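Side-chain contacts in FMN reductase (NADPH) (Bacillus subtilis, PDB 3N2S), which acts as an NADPH-dependent FMN reductase and also reduces nitroaromatic compounds, quinones and azo dyes: residues Ala117-Asn120 / Met121-Ala125; Gly137-Asn140 / Glu141-Lys144; Pro54-Lys57 / Arg58-Ser61. One frame throughout, in Å; residues are numbered along the deposited sequence.

Contact 1: Ala117-Asn120 / Met121-Ala125; sequences AAQN and MSIAA
Gln119 lays its amide across Ser122 and Ile123, the side chains one turn further along the same helix. Its OE1 comes within 3.5 Å of Ile123 CG1, while NE2 lies 3.7 Å from Ser122 CB, and the Gln119 and Ile123 chains cross at about a right angle. A bend accounts for this: CG stands anti to the backbone N (chi1 -169°), and the chain then folds at chi2 (53°), which carries the amide along the helix surface. Ser122 turns its hydroxyl back beside its own backbone N, which places OG 3.0 Å from Ala118 O, a carbonyl that also receives Ser122 N at 2.9 Å. Beneath these side chains runs the regular i to i+4 ladder, in which Met121 N, Ile123 N and Ala124 N bond to Ala117 O, Gln119 O and Asn120 O. Gln119 NE2 donates a weak bond to Tyr134 OH, and Ser122 OG is weakly bonded to the same hydroxyl; Asn120 ND2 bonds weakly to Gln119 OE1 of the second subunit. An alanine in place of Gln119 is likely to cost the Tyr134 hydroxyl its weak amide donor and to uncover Ile123 CG1. All the touching residues are buried, helix 104-127 lying between the sheet, helix 24-35 and the second subunit of the homodimer. Ala118 and Met121, deposited as selenomethionine, meet strands 75-82 and 155-164, and Met121 also reaches Leu30 of helix 24-35; Ala117 and Ala124 rest on that helix, and Asn120 and Ile123 pack against the other subunit.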
loop_
_atom_site.group_PDB
_atom_site.type_symbol
_atom_site.label_atom_id
_atom_site.label_comp_id
_atom_site.label_asym_id
_atom_site.label_seq_id
_atom_site.Cartn_x
_atom_site.Cartn_y
_atom_site.Cartn_z
ATOM N N ALA A 117 -5.948 1.189 0.552
ATOM C CA ALA A 117 -7.219 1.129 1.295
ATOM C C ALA A 117 -6.950 1.055 2.823
ATOM O O ALA A 117 -7.609 1.761 3.601
ATOM C CB ALA A 117 -8.021 -0.091 0.840
ATOM N N ALA A 118 -5.987 0.205 3.250
ATOM C CA ALA A 118 -5.653 0.052 4.667
ATOM C C ALA A 118 -5.144 1.337 5.279
ATOM O O ALA A 118 -5.483 1.639 6.428
ATOM C CB ALA A 118 -4.637 -1.067 4.867
ATOM N N GLN A 119 -4.294 2.066 4.541
ATOM C CA GLN A 119 -3.757 3.320 5.067
ATOM C C GLN A 119 -4.816 4.418 5.180
ATOM O O GLN A 119 -4.765 5.201 6.130
ATOM C CB GLN A 119 -2.463 3.756 4.367
ATOM C CG GLN A 119 -1.741 4.912 5.087
ATOM C CD GLN A 119 -1.434 4.743 6.572
ATOM O OE1 GLN A 119 -1.412 5.723 7.333
ATOM N NE2 GLN A 119 -1.213 3.534 7.048
ATOM N N ASN A 120 -5.801 4.427 4.266
ATOM C CA ASN A 120 -6.949 5.340 4.368
ATOM C C ASN A 120 -7.738 5.000 5.635
ATOM O O ASN A 120 -8.122 5.906 6.387
ATOM C CB ASN A 120 -7.860 5.204 3.154
ATOM C CG ASN A 120 -7.753 6.355 2.183
ATOM O OD1 ASN A 120 -8.502 6.447 1.215
ATOM N ND2 ASN A 120 -6.822 7.245 2.412
HETATM N N MSE A 121 -7.967 3.691 5.884
HETATM C CA MSE A 121 -8.659 3.258 7.108
HETATM C C MSE A 121 -7.880 3.702 8.353
HETATM O O MSE A 121 -8.485 4.169 9.321
HETATM C CB MSE A 121 -8.872 1.718 7.140
HETATM C CG MSE A 121 -9.625 1.278 8.405
HETATM SE SE MSE A 121 -10.047 -0.592 8.537
HETATM C CE MSE A 121 -11.480 -0.718 7.143
ATOM N N SER A 122 -6.535 3.554 8.324
ATOM C CA SER A 122 -5.693 3.903 9.463
ATOM C C SER A 122 -5.802 5.402 9.785
ATOM O O SER A 122 -6.007 5.763 10.951
ATOM C CB SER A 122 -4.236 3.501 9.206
ATOM O OG SER A 122 -4.135 2.085 9.094
ATOM N N ILE A 123 -5.690 6.258 8.758
ATOM C CA ILE A 123 -5.790 7.726 8.945
ATOM C C ILE A 123 -7.193 8.101 9.446
ATOM O O ILE A 123 -7.324 8.930 10.360
ATOM C CB ILE A 123 -5.392 8.499 7.677
ATOM C CG1 ILE A 123 -3.924 8.217 7.267
ATOM C CG2 ILE A 123 -5.609 10.014 7.836
ATOM C CD1 ILE A 123 -3.806 8.363 5.687
ATOM N N ALA A 124 -8.230 7.497 8.852
ATOM C CA ALA A 124 -9.610 7.749 9.300
ATOM C C ALA A 124 -9.756 7.375 10.785
ATOM O O ALA A 124 -10.260 8.194 11.558
ATOM C CB ALA A 124 -10.588 6.963 8.449
ATOM N N ALA A 125 -9.246 6.191 11.204
ATOM C CA ALA A 125 -9.337 5.743 12.608
ATOM C C ALA A 125 -8.599 6.683 13.556
ATOM O O ALA A 125 -9.165 7.111 14.574
ATOM C CB ALA A 125 -8.814 4.321 12.758
#

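Contact 2: Gly137-Asn140 / Glu141-Lys144; sequences GIRN and ELDK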
loop_
_atom_site.group_PDB
_atom_site.type_symbol
_atom_site.label_atom_id
_atom_site.label_comp_id
_atom_site.label_asym_id
_atom_site.label_seq_id
_atom_site.Cartn_x
_atom_site.Cartn_y
_atom_site.Cartn_z
ATOM N N GLY A 137 2.101 -10.328 11.071
ATOM C CA GLY A 137 2.344 -11.602 11.737
ATOM C C GLY A 137 1.471 -12.737 11.242
ATOM O O GLY A 137 1.892 -13.896 11.284
ATOM N N ILE A 138 0.265 -12.426 10.721
ATOM C CA ILE A 138 -0.632 -13.442 10.127
ATOM C C ILE A 138 0.055 -14.182 8.941
ATOM O O ILE A 138 -0.301 -15.327 8.644
ATOM C CB ILE A 138 -2.037 -12.895 9.727
ATOM C CG1 ILE A 138 -1.957 -11.857 8.584
ATOM C CG2 ILE A 138 -2.808 -12.374 10.949
ATOM C CD1 ILE A 138 -3.279 -11.611 7.859
ATOM N N ARG A 139 1.079 -13.547 8.308
ATOM C CA ARG A 139 1.817 -14.193 7.199
ATOM C C ARG A 139 2.761 -15.323 7.655
ATOM O O ARG A 139 3.390 -15.961 6.809
ATOM C CB ARG A 139 2.558 -13.170 6.310
ATOM C CG ARG A 139 1.608 -12.243 5.556
ATOM C CD ARG A 139 2.282 -11.555 4.385
ATOM N NE ARG A 139 3.542 -10.901 4.756
ATOM C CZ ARG A 139 3.655 -9.681 5.286
ATOM N NH1 ARG A 139 2.570 -8.959 5.552
ATOM N NH2 ARG A 139 4.850 -9.195 5.598
ATOM N N ASN A 140 2.845 -15.586 8.980
ATOM C CA ASN A 140 3.635 -16.704 9.509
ATOM C C ASN A 140 2.995 -18.022 9.075
ATOM O O ASN A 140 3.710 -18.991 8.821
ATOM C CB ASN A 140 3.703 -16.665 11.056
ATOM C CG ASN A 140 4.545 -15.570 11.647
ATOM O OD1 ASN A 140 5.524 -15.120 11.055
ATOM N ND2 ASN A 140 4.211 -15.156 12.863
ATOM N N GLU A 141 1.650 -18.069 9.007
ATOM C CA GLU A 141 0.900 -19.291 8.716
ATOM C C GLU A 141 -0.304 -19.000 7.831
ATOM O O GLU A 141 -1.429 -19.242 8.242
ATOM C CB GLU A 141 0.443 -19.940 10.041
ATOM C CG GLU A 141 1.567 -20.243 11.019
ATOM C CD GLU A 141 1.452 -21.538 11.796
ATOM O OE1 GLU A 141 1.707 -21.515 13.021
ATOM O OE2 GLU A 141 1.134 -22.579 11.177
ATOM N N LEU A 142 -0.081 -18.454 6.624
ATOM C CA LEU A 142 -1.197 -18.103 5.743
ATOM C C LEU A 142 -2.154 -19.250 5.401
ATOM O O LEU A 142 -3.337 -18.983 5.256
ATOM C CB LEU A 142 -0.741 -17.381 4.477
ATOM C CG LEU A 142 -0.468 -15.884 4.547
ATOM C CD1 LEU A 142 -0.244 -15.347 3.149
ATOM C CD2 LEU A 142 -1.631 -15.094 5.262
ATOM N N ASP A 143 -1.669 -20.519 5.320
ATOM C CA ASP A 143 -2.522 -21.679 5.025
ATOM C C ASP A 143 -3.558 -21.832 6.129
ATOM O O ASP A 143 -4.728 -22.030 5.839
ATOM C CB ASP A 143 -1.697 -22.968 4.849
ATOM C CG ASP A 143 -2.392 -24.044 4.006
ATOM O OD1 ASP A 143 -3.467 -24.532 4.426
ATOM O OD2 ASP A 143 -1.837 -24.427 2.950
ATOM N N LYS A 144 -3.153 -21.641 7.395
ATOM C CA LYS A 144 -4.082 -21.721 8.518
ATOM C C LYS A 144 -4.980 -20.491 8.594
ATOM O O LYS A 144 -6.149 -20.625 8.938
ATOM C CB LYS A 144 -3.342 -21.994 9.838
ATOM C CG LYS A 144 -2.698 -23.380 9.843
ATOM C CD LYS A 144 -2.056 -23.746 11.173
ATOM C CE LYS A 144 -1.246 -25.026 11.099
ATOM N NZ LYS A 144 -2.055 -26.196 10.658
#
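Glu141 and Leu142 fold back on Ile138, Arg139 and Asn140 where a 3-10 turn passes into helix 142-149. Glu141 comes first, at the N-cap position. Its backbone N makes a weak, long bond to Ile138 O (3.4 Å), which prolongs the 3-10 pattern begun by Asn140 N and Gly137 O at 3.0 Å. With CG beside the backbone N (chi1 -56°), the chain is brought against the preceding peptide, Glu141 CG lying 3.3 Å from Asn140 O. Leu142 then bends its branched end back over the turn: CD2 stands 3.6 Å from Ile138 O, and CG lies 3.9 Å from Arg139 CA, placing aliphatic carbon against the Arg139 backbone, with the side chain only loosely touched. Tyr236 OH bonds to both Leu142 N and Arg139 O, tying the two segments together from outside. The polar ends reach away: Arg139 NE forms a salt bridge with Glu105 of the second subunit and NH1 bonds to Leu158 O, while Asn140 OD1 takes Arg234 NE. Gly137 N bonds to FMN O4, the C4 carbonyl oxygen of the flavin, on the side of N5. The chemistry is therefore divided: across the turn itself there is little more than one weak bond and van der Waals packing, whereas the stronger polar ties run outward, to the cofactor, to Tyr236 and Arg234, and to the neighbouring subunit.

Contact 3: Pro54-Lys57 / Arg58-Ser61; sequences PEKK and RELS
Arg58, Glu59, Leu60 and Ser61 each give their backbone N to the carbonyl four residues earlier, on Pro54, Glu55, Lys56 and Lys57, so the two segments are successive turns of one regular helix. The bond from Glu59 N to Glu55 O measures 3.0 Å, and the other three rungs are much the same. On the outer side, Glu55 and Arg58 run alongside each other in the same direction and join in a bidentate salt bridge with the guanidinium approached at its edge. Arg58 NE meets Glu55 OE1 at 3.0 Å, and Arg58 NH1 meets Glu55 OE2 at 2.9 Å with a nearly straight N-H line (174°). Both carboxylate oxygens are used on their syn side, and the planes of the two groups stand 28° apart. Glu55 reaches this position because CG leaves anti to the backbone N and the chain then bends at chi2 (51°).

This i to i+3 ion pair lies in the opening turns of helix 54-63, which directly follows strand 46-51 in the alpha-beta-alpha sandwich. Asp53, just before it, accepts a bond from Lys56 N. Glu59 crosses Glu55 at about a right angle and brings like charges close, OE2 of Glu55 being 3.9 Å from OE1 of Glu59; the Arg58 guanidinium probably eases that repulsion. A water may ease it further, donating to Glu59 OE1 at 2.6 Å and accepting from Lys56 NZ at 3.0 Å, while Lys56 NZ bonds further to Val148 O. On the buried side, Leu60 sets CG 3.2 Å from Lys56 O and packs on Val51 of strand 46-51 and on Val145 and Val148 of helix 142-149.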
loop_
_atom_site.group_PDB
_atom_site.type_symbol
_atom_site.label_atom_id
_atom_site.label_comp_id
_atom_site.label_asym_id
_atom_site.label_seq_id
_atom_site.Cartn_x
_atom_site.Cartn_y
_atom_site.Cartn_z
ATOM N N PRO A 54 -14.847 -14.269 18.750
ATOM C CA PRO A 54 -13.759 -14.503 19.722
ATOM C C PRO A 54 -12.821 -15.652 19.375
ATOM O O PRO A 54 -11.613 -15.484 19.479
ATOM C CB PRO A 54 -14.520 -14.747 21.035
ATOM C CG PRO A 54 -15.728 -13.914 20.895
ATOM C CD PRO A 54 -16.148 -14.151 19.453
ATOM N N GLU A 55 -13.355 -16.787 18.911
ATOM C CA GLU A 55 -12.505 -17.924 18.538
ATOM C C GLU A 55 -11.594 -17.606 17.370
ATOM O O GLU A 55 -10.424 -17.970 17.405
ATOM C CB GLU A 55 -13.310 -19.226 18.303
ATOM C CG GLU A 55 -12.480 -20.450 17.900
ATOM C CD GLU A 55 -11.249 -20.878 18.701
ATOM O OE1 GLU A 55 -11.083 -20.409 19.845
ATOM O OE2 GLU A 55 -10.451 -21.694 18.188
ATOM N N LYS A 56 -12.115 -16.928 16.339
ATOM C CA LYS A 56 -11.283 -16.562 15.174
ATOM C C LYS A 56 -10.232 -15.506 15.526
ATOM O O LYS A 56 -9.098 -15.616 15.072
ATOM C CB LYS A 56 -12.153 -16.087 14.000
ATOM C CG LYS A 56 -13.060 -17.197 13.459
ATOM C CD LYS A 56 -13.858 -16.742 12.224
ATOM C CE LYS A 56 -14.768 -17.849 11.723
ATOM N NZ LYS A 56 -14.005 -19.032 11.289
ATOM N N LYS A 57 -10.586 -14.501 16.343
ATOM C CA LYS A 57 -9.631 -13.455 16.773
ATOM C C LYS A 57 -8.488 -14.112 17.541
ATOM O O LYS A 57 -7.326 -13.753 17.339
ATOM C CB LYS A 57 -10.325 -12.411 17.670
ATOM C CG LYS A 57 -11.218 -11.419 16.915
ATOM C CD LYS A 57 -11.919 -10.417 17.844
ATOM C CE LYS A 57 -11.039 -9.216 18.121
ATOM N NZ LYS A 57 -11.789 -7.986 18.523
ATOM N N ARG A 58 -8.826 -15.104 18.404
ATOM C CA ARG A 58 -7.857 -15.865 19.200
ATOM C C ARG A 58 -6.924 -16.652 18.302
ATOM O O ARG A 58 -5.710 -16.563 18.466
ATOM C CB ARG A 58 -8.559 -16.805 20.209
ATOM C CG ARG A 58 -7.568 -17.393 21.222
ATOM C CD ARG A 58 -8.004 -18.750 21.750
ATOM N NE ARG A 58 -8.278 -19.732 20.690
ATOM C CZ ARG A 58 -7.360 -20.504 20.117
ATOM N NH1 ARG A 58 -7.706 -21.362 19.169
ATOM N NH2 ARG A 58 -6.087 -20.415 20.479
ATOM N N GLU A 59 -7.476 -17.421 17.349
ATOM C CA GLU A 59 -6.659 -18.220 16.432
ATOM C C GLU A 59 -5.686 -17.334 15.674
ATOM O O GLU A 59 -4.511 -17.673 15.565
ATOM C CB GLU A 59 -7.531 -18.982 15.414
ATOM C CG GLU A 59 -8.370 -20.108 15.980
ATOM C CD GLU A 59 -9.318 -20.659 14.936
ATOM O OE1 GLU A 59 -10.350 -20.003 14.648
ATOM O OE2 GLU A 59 -8.986 -21.715 14.356
ATOM N N LEU A 60 -6.169 -16.209 15.132
ATOM C CA LEU A 60 -5.329 -15.277 14.372
ATOM C C LEU A 60 -4.230 -14.693 15.245
ATOM O O LEU A 60 -3.097 -14.569 14.784
ATOM C CB LEU A 60 -6.187 -14.157 13.738
ATOM C CG LEU A 60 -7.203 -14.617 12.657
ATOM C CD1 LEU A 60 -8.151 -13.508 12.292
ATOM C CD2 LEU A 60 -6.504 -15.227 11.415
ATOM N N SER A 61 -4.539 -14.379 16.514
ATOM C CA SER A 61 -3.539 -13.870 17.453
ATOM C C SER A 61 -2.400 -14.902 17.590
ATOM O O SER A 61 -1.230 -14.536 17.511
ATOM C CB SER A 61 -4.178 -13.619 18.824
ATOM O OG SER A 61 -3.162 -13.369 19.778
HETATM O O HOH W 1 -12.512 -20.692 13.312
#

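In the fold
Along the chain the order is contact 3, contact 1, contact 2. Each closes only a single helical turn or a helix start, and the three follow one another in series, none nesting within or crossing another. Contact 3 opens the helix after strand 46-51, an outermost strand of the chain's sheet. Contact 1 lies in helix 104-127, between the sheet and the second subunit, with its centre about 23 Å from that of contact 3. Strand 131-135, also outermost within the chain, then leads into contact 2, which starts helix 142-149. That helix packs against helix 54-63, so contacts 2 and 3, far apart in sequence, come to about 4 Å at their nearest atoms without touching.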